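Side-chain contacts in restriction endonuclease (Mycobacterium sp., PDB 4F0Q), which cleaves DNA that carries methylated cytosine, acting as a tetrameric modification-dependent restriction endonuclease with a magnesium-binding nuclease domain: residues 161-166 against 170-175; 50-55 against 60-65. All blocks are in the same frame, centred on the assembly; numbering follows the deposited sequence.

Contact 1. Residues 161-166 against 170-175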
ATOM      1  N   ALA A 161      33.310 -15.220  -1.840  1.00 24.86           N
ATOM      2  CA  ALA A 161      34.527 -15.166  -2.644  1.00 25.77           C
ATOM      3  C   ALA A 161      34.488 -13.994  -3.618  1.00 26.74           C
ATOM      4  O   ALA A 161      33.712 -13.995  -4.574  1.00 38.75           O
ATOM      5  CB  ALA A 161      34.725 -16.474  -3.393  1.00 29.89           C
ATOM      6  N   VAL A 162      35.326 -12.993  -3.369  1.00 26.56           N
ATOM      7  CA  VAL A 162      35.342 -11.789  -4.192  1.00 25.84           C
ATOM      8  C   VAL A 162      36.716 -11.532  -4.798  1.00 28.39           C
ATOM      9  O   VAL A 162      37.714 -12.120  -4.380  1.00 28.53           O
ATOM     10  CB  VAL A 162      34.919 -10.548  -3.385  1.00 21.37           C
ATOM     11  CG1 VAL A 162      33.509 -10.725  -2.839  1.00 24.92           C
ATOM     12  CG2 VAL A 162      35.907 -10.284  -2.259  1.00 22.37           C
ATOM     13  N   THR A 163      36.757 -10.644  -5.787  1.00 28.80           N
ATOM     14  CA  THR A 163      38.006 -10.263  -6.431  1.00 26.60           C
ATOM     15  C   THR A 163      38.581  -9.012  -5.780  1.00 25.85           C
ATOM     16  O   THR A 163      37.927  -7.969  -5.734  1.00 31.13           O
ATOM     17  CB  THR A 163      37.809 -10.003  -7.937  1.00 24.64           C
ATOM     18  OG1 THR A 163      37.420 -11.219  -8.587  1.00 28.07           O
ATOM     19  CG2 THR A 163      39.097  -9.492  -8.564  1.00 24.06           C
ATOM     20  N   VAL A 164      39.804  -9.120  -5.274  1.00 26.16           N
ATOM     21  CA  VAL A 164      40.458  -7.995  -4.619  1.00 27.81           C
ATOM     22  C   VAL A 164      41.437  -7.308  -5.562  1.00 26.63           C
ATOM     23  O   VAL A 164      41.539  -7.668  -6.735  1.00 23.44           O
ATOM     24  CB  VAL A 164      41.206  -8.434  -3.345  1.00 24.86           C
ATOM     25  CG1 VAL A 164      40.234  -9.023  -2.335  1.00 21.14           C
ATOM     26  CG2 VAL A 164      42.299  -9.432  -3.689  1.00 22.05           C
ATOM     27  N   HIS A 165      42.152  -6.316  -5.046  1.00 27.47           N
ATOM     28  CA  HIS A 165      43.155  -5.610  -5.835  1.00 26.77           C
ATOM     29  C   HIS A 165      44.449  -5.418  -5.052  1.00 25.30           C
ATOM     30  O   HIS A 165      44.437  -4.942  -3.917  1.00 28.91           O
ATOM     31  CB  HIS A 165      42.616  -4.262  -6.320  1.00 27.33           C
ATOM     32  CG  HIS A 165      41.532  -4.378  -7.346  1.00 30.74           C
ATOM     33  ND1 HIS A 165      41.793  -4.562  -8.687  1.00 32.92           N
ATOM     34  CD2 HIS A 165      40.184  -4.334  -7.229  1.00 33.79           C
ATOM     35  CE1 HIS A 165      40.653  -4.628  -9.351  1.00 29.48           C
ATOM     36  NE2 HIS A 165      39.661  -4.494  -8.490  1.00 33.17           N
ATOM     37  N   ARG A 166      45.565  -5.797  -5.666  1.00 26.60           N
ATOM     38  CA  ARG A 166      46.874  -5.642  -5.046  1.00 22.97           C
ATOM     39  C   ARG A 166      47.885  -5.126  -6.062  1.00 29.41           C
ATOM     40  O   ARG A 166      48.032  -5.695  -7.146  1.00 29.72           O
ATOM     41  CB  ARG A 166      47.350  -6.973  -4.461  1.00 25.99           C
ATOM     42  CG  ARG A 166      48.622  -6.867  -3.632  1.00 27.59           C
ATOM     43  CD  ARG A 166      49.101  -8.237  -3.181  1.00 25.99           C
ATOM     44  NE  ARG A 166      50.216  -8.146  -2.242  1.00 31.17           N
ATOM     45  CZ  ARG A 166      50.880  -9.195  -1.766  1.00 31.55           C
ATOM     46  NH1 ARG A 166      50.548 -10.423  -2.144  1.00 29.10           N
ATOM     47  NH2 ARG A 166      51.881  -9.016  -0.914  1.00 25.54           N
ATOM     48  N   ALA A 170      44.252  -7.008 -10.507  1.00 25.38           N
ATOM     49  CA  ALA A 170      43.075  -7.683  -9.974  1.00 25.33           C
ATOM     50  C   ALA A 170      43.380  -9.134  -9.611  1.00 28.89           C
ATOM     51  O   ALA A 170      43.889  -9.899 -10.431  1.00 26.55           O
ATOM     52  CB  ALA A 170      41.928  -7.613 -10.969  1.00 27.83           C
ATOM     53  N   VAL A 171      43.066  -9.504  -8.373  1.00 27.26           N
ATOM     54  CA  VAL A 171      43.264 -10.869  -7.901  1.00 24.28           C
ATOM     55  C   VAL A 171      41.914 -11.543  -7.675  1.00 27.92           C
ATOM     56  O   VAL A 171      41.199 -11.226  -6.723  1.00 25.91           O
ATOM     57  CB  VAL A 171      44.082 -10.899  -6.599  1.00 25.79           C
ATOM     58  CG1 VAL A 171      44.333 -12.333  -6.164  1.00 28.05           C
ATOM     59  CG2 VAL A 171      45.395 -10.154  -6.784  1.00 25.62           C
ATOM     60  N   VAL A 172      41.576 -12.480  -8.556  1.00 32.20           N
ATOM     61  CA  VAL A 172      40.249 -13.088  -8.577  1.00 28.88           C
ATOM     62  C   VAL A 172      40.058 -14.188  -7.530  1.00 24.70           C
ATOM     63  O   VAL A 172      38.999 -14.284  -6.907  1.00 31.29           O
ATOM     64  CB  VAL A 172      39.900 -13.618  -9.994  1.00 36.00           C
ATOM     65  CG1 VAL A 172      41.018 -14.504 -10.530  1.00 35.59           C
ATOM     66  CG2 VAL A 172      38.566 -14.353  -9.992  1.00 42.90           C
ATOM     67  N   LYS A 173      41.084 -15.006  -7.322  1.00 23.84           N
ATOM     68  CA  LYS A 173      40.980 -16.127  -6.394  1.00 23.60           C
ATOM     69  C   LYS A 173      41.817 -15.933  -5.133  1.00 19.62           C
ATOM     70  O   LYS A 173      42.817 -15.216  -5.143  1.00 20.65           O
ATOM     71  CB  LYS A 173      41.382 -17.433  -7.085  1.00 22.14           C
ATOM     72  CG  LYS A 173      40.494 -17.822  -8.254  1.00 23.65           C
ATOM     73  CD  LYS A 173      40.925 -19.151  -8.850  1.00 29.78           C
ATOM     74  CE  LYS A 173      40.004 -19.578  -9.980  1.00 39.24           C
ATOM     75  NZ  LYS A 173      40.390 -20.901 -10.544  1.00 31.39           N
ATOM     76  N   GLY A 174      41.395 -16.577  -4.049  1.00 16.83           N
ATOM     77  CA  GLY A 174      42.169 -16.603  -2.822  1.00 19.35           C
ATOM     78  C   GLY A 174      41.729 -15.622  -1.753  1.00 19.09           C
ATOM     79  O   GLY A 174      42.415 -15.452  -0.747  1.00 22.79           O
ATOM     80  N   HIS A 175      40.586 -14.973  -1.960  1.00 19.74           N
ATOM     81  CA  HIS A 175      40.107 -13.978  -1.007  1.00 19.39           C
ATOM     82  C   HIS A 175      38.604 -14.067  -0.753  1.00 21.81           C
ATOM     83  O   HIS A 175      37.821 -14.315  -1.670  1.00 20.58           O
ATOM     84  CB  HIS A 175      40.469 -12.565  -1.471  1.00 20.97           C
ATOM     85  CG  HIS A 175      41.942 -12.318  -1.572  1.00 20.53           C
ATOM     86  ND1 HIS A 175      42.703 -12.771  -2.628  1.00 24.28           N
ATOM     87  CD2 HIS A 175      42.795 -11.663  -0.748  1.00 19.76           C
ATOM     88  CE1 HIS A 175      43.961 -12.407  -2.450  1.00 23.50           C
ATOM     89  NE2 HIS A 175      44.043 -11.733  -1.318  1.00 21.55           N
TER
HETATM   90  O   HOH W   1      40.234 -13.007  -4.721  1.00 25.93           O
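Val164 and Val171 face each other as an antiparallel hydrogen-bonded pair, tied both ways: Val164 N donates to Val171 O and Val171 N returns a bond to Val164 O, each 2.9 Å long. The return bond is the straighter, 166° at the hydrogen, although its donor stands above the carbonyl plane of Val164. Next along, His165 and Ala170 form a non-hydrogen-bonded pair. After Val172 the second segment turns out of the hairpin through Gly174 and comes back at His175, where a longer bond, Val162 N to His175 O at 3.3 Å, restores the pairing. Water 1 lies between the segments where they diverge, within hydrogen-bonding distance of Val162 O and Val171 O, with more acceptors near than it has protons to give; His175 ND1 is 3.2 Å from it.

Apolar contact gathers on the side of Val164. Its CG2 stands over the centre of the His175 ring, 3.5 Å from the centroid and 6° off the normal, a CH-pi contact. This methyl lies between the backbone N and the carbonyl carbon, while CG1, anti to the carbonyl carbon (chi1 -61°), rests on His175 CB. Val164 CG2 also touches Val171 CB at 3.7 Å, and Phe45 meets the His175 ring edge-to-face.

On the other side, His165 lays CE1 3.6 Å from Ala170 CB, its ND1 being bonded to Arg169 O. Thr163 places CG2 3.3 Å from Val171 O and OG1 beside Val172 CG2.

Thus a hairpin of strands 156-166 and 169-171, in the N-terminal part of the enzyme, is closed chiefly by backbone bonds; a methyl of the buried Val164 covers one face of the His175 ring, and a water links carbonyls where direct pairing lapses.

Contact 2. Residues 50-55 against 60-65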
ATOM      1  N   TRP A  50      43.862 -16.793  11.123  1.00 22.61           N
ATOM      2  CA  TRP A  50      44.263 -16.101  12.340  1.00 23.46           C
ATOM      3  C   TRP A  50      43.077 -15.364  12.949  1.00 22.41           C
ATOM      4  O   TRP A  50      42.887 -15.371  14.164  1.00 24.86           O
ATOM      5  CB  TRP A  50      45.395 -15.112  12.074  1.00 21.97           C
ATOM      6  CG  TRP A  50      45.636 -14.205  13.238  1.00 22.22           C
ATOM      7  CD1 TRP A  50      46.405 -14.465  14.333  1.00 20.41           C
ATOM      8  CD2 TRP A  50      45.085 -12.897  13.435  1.00 24.35           C
ATOM      9  NE1 TRP A  50      46.374 -13.398  15.197  1.00 26.65           N
ATOM     10  CE2 TRP A  50      45.569 -12.422  14.670  1.00 26.83           C
ATOM     11  CE3 TRP A  50      44.230 -12.081  12.687  1.00 22.20           C
ATOM     12  CZ2 TRP A  50      45.232 -11.167  15.171  1.00 22.85           C
ATOM     13  CZ3 TRP A  50      43.895 -10.835  13.187  1.00 23.17           C
ATOM     14  CH2 TRP A  50      44.395 -10.391  14.417  1.00 26.81           C
ATOM     15  N   LEU A  51      42.289 -14.724  12.093  1.00 20.32           N
ATOM     16  CA  LEU A  51      41.150 -13.935  12.541  1.00 18.95           C
ATOM     17  C   LEU A  51      40.072 -14.816  13.166  1.00 18.18           C
ATOM     18  O   LEU A  51      39.436 -14.431  14.146  1.00 20.87           O
ATOM     19  CB  LEU A  51      40.572 -13.131  11.372  1.00 21.78           C
ATOM     20  CG  LEU A  51      39.420 -12.170  11.675  1.00 22.87           C
ATOM     21  CD1 LEU A  51      39.841 -11.127  12.700  1.00 22.78           C
ATOM     22  CD2 LEU A  51      38.932 -11.506  10.397  1.00 17.64           C
ATOM     23  N   THR A  52      39.879 -16.003  12.600  1.00 17.93           N
ATOM     24  CA  THR A  52      38.838 -16.912  13.069  1.00 21.42           C
ATOM     25  C   THR A  52      39.327 -17.844  14.174  1.00 22.57           C
ATOM     26  O   THR A  52      38.544 -18.279  15.020  1.00 21.32           O
ATOM     27  CB  THR A  52      38.268 -17.760  11.917  1.00 18.02           C
ATOM     28  OG1 THR A  52      39.329 -18.485  11.283  1.00 20.68           O
ATOM     29  CG2 THR A  52      37.588 -16.869  10.894  1.00 18.35           C
ATOM     30  N   SER A  53      40.618 -18.152  14.162  1.00 20.94           N
ATOM     31  CA  SER A  53      41.194 -19.050  15.155  1.00 22.83           C
ATOM     32  C   SER A  53      42.682 -18.788  15.349  1.00 24.43           C
ATOM     33  O   SER A  53      43.513 -19.527  14.824  1.00 26.57           O
ATOM     34  CB  SER A  53      40.978 -20.506  14.743  1.00 20.37           C
ATOM     35  OG  SER A  53      41.535 -21.391  15.698  1.00 24.28           O
ATOM     36  N   PRO A  54      43.020 -17.740  16.117  1.00 23.51           N
ATOM     37  CA  PRO A  54      44.417 -17.349  16.343  1.00 24.48           C
ATOM     38  C   PRO A  54      45.229 -18.459  17.007  1.00 29.35           C
ATOM     39  O   PRO A  54      44.684 -19.232  17.795  1.00 34.60           O
ATOM     40  CB  PRO A  54      44.294 -16.140  17.278  1.00 25.63           C
ATOM     41  CG  PRO A  54      42.960 -16.291  17.924  1.00 24.75           C
ATOM     42  CD  PRO A  54      42.082 -16.906  16.885  1.00 21.21           C
ATOM     43  N   GLY A  55      46.516 -18.529  16.681  1.00 23.98           N
ATOM     44  CA  GLY A  55      47.379 -19.587  17.173  1.00 24.62           C
ATOM     45  C   GLY A  55      47.540 -19.613  18.680  1.00 26.85           C
ATOM     46  O   GLY A  55      47.775 -20.669  19.267  1.00 31.27           O
ATOM     47  N   PRO A  60      41.608 -25.674  16.894  1.00 20.00           N
ATOM     48  CA  PRO A  60      41.639 -26.046  15.474  1.00 24.34           C
ATOM     49  C   PRO A  60      41.117 -24.921  14.587  1.00 20.95           C
ATOM     50  O   PRO A  60      40.490 -23.985  15.081  1.00 20.29           O
ATOM     51  CB  PRO A  60      40.691 -27.248  15.408  1.00 23.93           C
ATOM     52  CG  PRO A  60      40.691 -27.808  16.787  1.00 21.72           C
ATOM     53  CD  PRO A  60      40.809 -26.621  17.691  1.00 20.94           C
ATOM     54  N   LYS A  61      41.376 -25.019  13.287  1.00 21.82           N
ATOM     55  CA  LYS A  61      40.943 -23.999  12.341  1.00 22.65           C
ATOM     56  C   LYS A  61      39.436 -24.040  12.121  1.00 24.71           C
ATOM     57  O   LYS A  61      38.812 -25.098  12.213  1.00 26.38           O
ATOM     58  CB  LYS A  61      41.645 -24.186  10.994  1.00 23.65           C
ATOM     59  CG  LYS A  61      43.161 -24.145  11.050  1.00 24.13           C
ATOM     60  CD  LYS A  61      43.751 -24.392   9.671  1.00 24.23           C
ATOM     61  CE  LYS A  61      45.268 -24.396   9.705  1.00 30.62           C
ATOM     62  NZ  LYS A  61      45.848 -24.652   8.357  1.00 29.05           N
ATOM     63  N   VAL A  62      38.858 -22.880  11.833  1.00 22.40           N
ATOM     64  CA  VAL A  62      37.474 -22.805  11.392  1.00 21.72           C
ATOM     65  C   VAL A  62      37.470 -22.863   9.870  1.00 19.18           C
ATOM     66  O   VAL A  62      37.556 -21.836   9.200  1.00 18.46           O
ATOM     67  CB  VAL A  62      36.796 -21.505  11.862  1.00 22.21           C
ATOM     68  CG1 VAL A  62      35.328 -21.490  11.457  1.00 20.38           C
ATOM     69  CG2 VAL A  62      36.937 -21.353  13.368  1.00 18.00           C
ATOM     70  N   MET A  63      37.391 -24.076   9.330  1.00 24.09           N
ATOM     71  CA  MET A  63      37.493 -24.285   7.889  1.00 26.03           C
ATOM     72  C   MET A  63      36.375 -23.592   7.121  1.00 26.51           C
ATOM     73  O   MET A  63      35.225 -23.572   7.558  1.00 25.03           O
ATOM     74  CB  MET A  63      37.510 -25.780   7.564  1.00 28.43           C
ATOM     75  CG  MET A  63      38.715 -26.518   8.124  1.00 33.98           C
ATOM     76  SD  MET A  63      40.275 -25.767   7.620  1.00 45.43           S
ATOM     77  CE  MET A  63      40.154 -25.888   5.838  1.00 33.61           C
ATOM     78  N   LEU A  64      36.726 -23.018   5.974  1.00 23.64           N
ATOM     79  CA  LEU A  64      35.760 -22.313   5.144  1.00 20.12           C
ATOM     80  C   LEU A  64      35.776 -22.856   3.718  1.00 21.11           C
ATOM     81  O   LEU A  64      36.192 -22.172   2.783  1.00 22.80           O
ATOM     82  CB  LEU A  64      36.046 -20.809   5.150  1.00 20.92           C
ATOM     83  CG  LEU A  64      34.973 -19.883   4.571  1.00 18.42           C
ATOM     84  CD1 LEU A  64      33.686 -19.981   5.373  1.00 19.66           C
ATOM     85  CD2 LEU A  64      35.471 -18.448   4.523  1.00 17.84           C
ATOM     86  N   GLU A  65      35.326 -24.096   3.560  1.00 25.86           N
ATOM     87  CA  GLU A  65      35.219 -24.704   2.241  1.00 26.63           C
ATOM     88  C   GLU A  65      34.035 -24.112   1.489  1.00 28.42           C
ATOM     89  O   GLU A  65      33.375 -23.192   1.975  1.00 27.13           O
ATOM     90  CB  GLU A  65      35.051 -26.221   2.359  1.00 30.05           C
ATOM     91  CG  GLU A  65      36.205 -26.930   3.050  1.00 32.00           C
ATOM     92  CD  GLU A  65      37.471 -26.947   2.214  1.00 34.66           C
ATOM     93  OE1 GLU A  65      38.564 -27.117   2.795  1.00 40.09           O
ATOM     94  OE2 GLU A  65      37.375 -26.798   0.977  1.00 33.79           O
TER
HETATM   95  O   HOH W   2      40.374 -20.651  11.230  1.00 16.95           O
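Thr52 and Ser53, where helix 48-52 ends and Ser53 leaves helical backbone angles, come alongside the extended Lys61 and Val62, with CA atoms 6.3 Å apart for Thr52 and Val62 and 5.7 Å for Ser53 and Lys61; no backbone-to-backbone hydrogen bond joins the two segments.

The direct polar link is made by a serine hydroxyl. Ser53 OG donates to Pro60 O over 2.9 Å, reaching it from above the carbonyl plane, 53° out of it. With OG anti to the backbone N (chi1 180°), the hydroxyl lies on the side of its own carbonyl carbon and points at Pro60 O, while Ser53 CB lies 4.2 Å from Lys61 CA. The same carbonyl oxygen also accepts a bond from Arg228 NH2, so two donors grip it, one neutral and one a guanidinium group.

Beside this bond Thr52 and Val62 meet obliquely through their beta carbons, CB to CB 4.0 Å. One branch of the valine, CG2, reaches back to Thr52 O at 3.8 Å, and Thr52 OG1 lies about as far from Val62 CB. That hydroxyl is bonded to Tyr48 O, one helical turn earlier, and lies near water 2, which accepts a bond from Val62 N at 2.8 Å. The N-H of Val62 is thus met by a single water rather than by a protein atom of the helix end.

The contact folds the loop 60-65, on its way to strand 67-69, back against the end of helix 48-52. Tyr48 of that helix bonds through its OH to Val62 O, and Lys61 NZ reaches Ala35 O. Further along, the backbone N and O of Leu64 bond to Tyr31 OH and Arg88 NH1, the second of these residues on strand 85-89 of the large mixed sheet.

Contact 1 is a surface hairpin and contact 2 a largely buried meeting of a helix end with a loop; their centres lie about 20 Å apart, their nearest atoms about 7 Å, and they do not touch. Contact 1 relies on paired main-chain bonds and one aromatic face, whereas contact 2 uses a side-chain hydroxyl on a carbonyl and a small aliphatic contact. Each also includes a water beside backbone polar atoms. They hold different elements of the same region but share a neighbour, Tyr31, just after strand 28-30, which bonds to Gly174 by its backbone and to Leu64 by its hydroxyl.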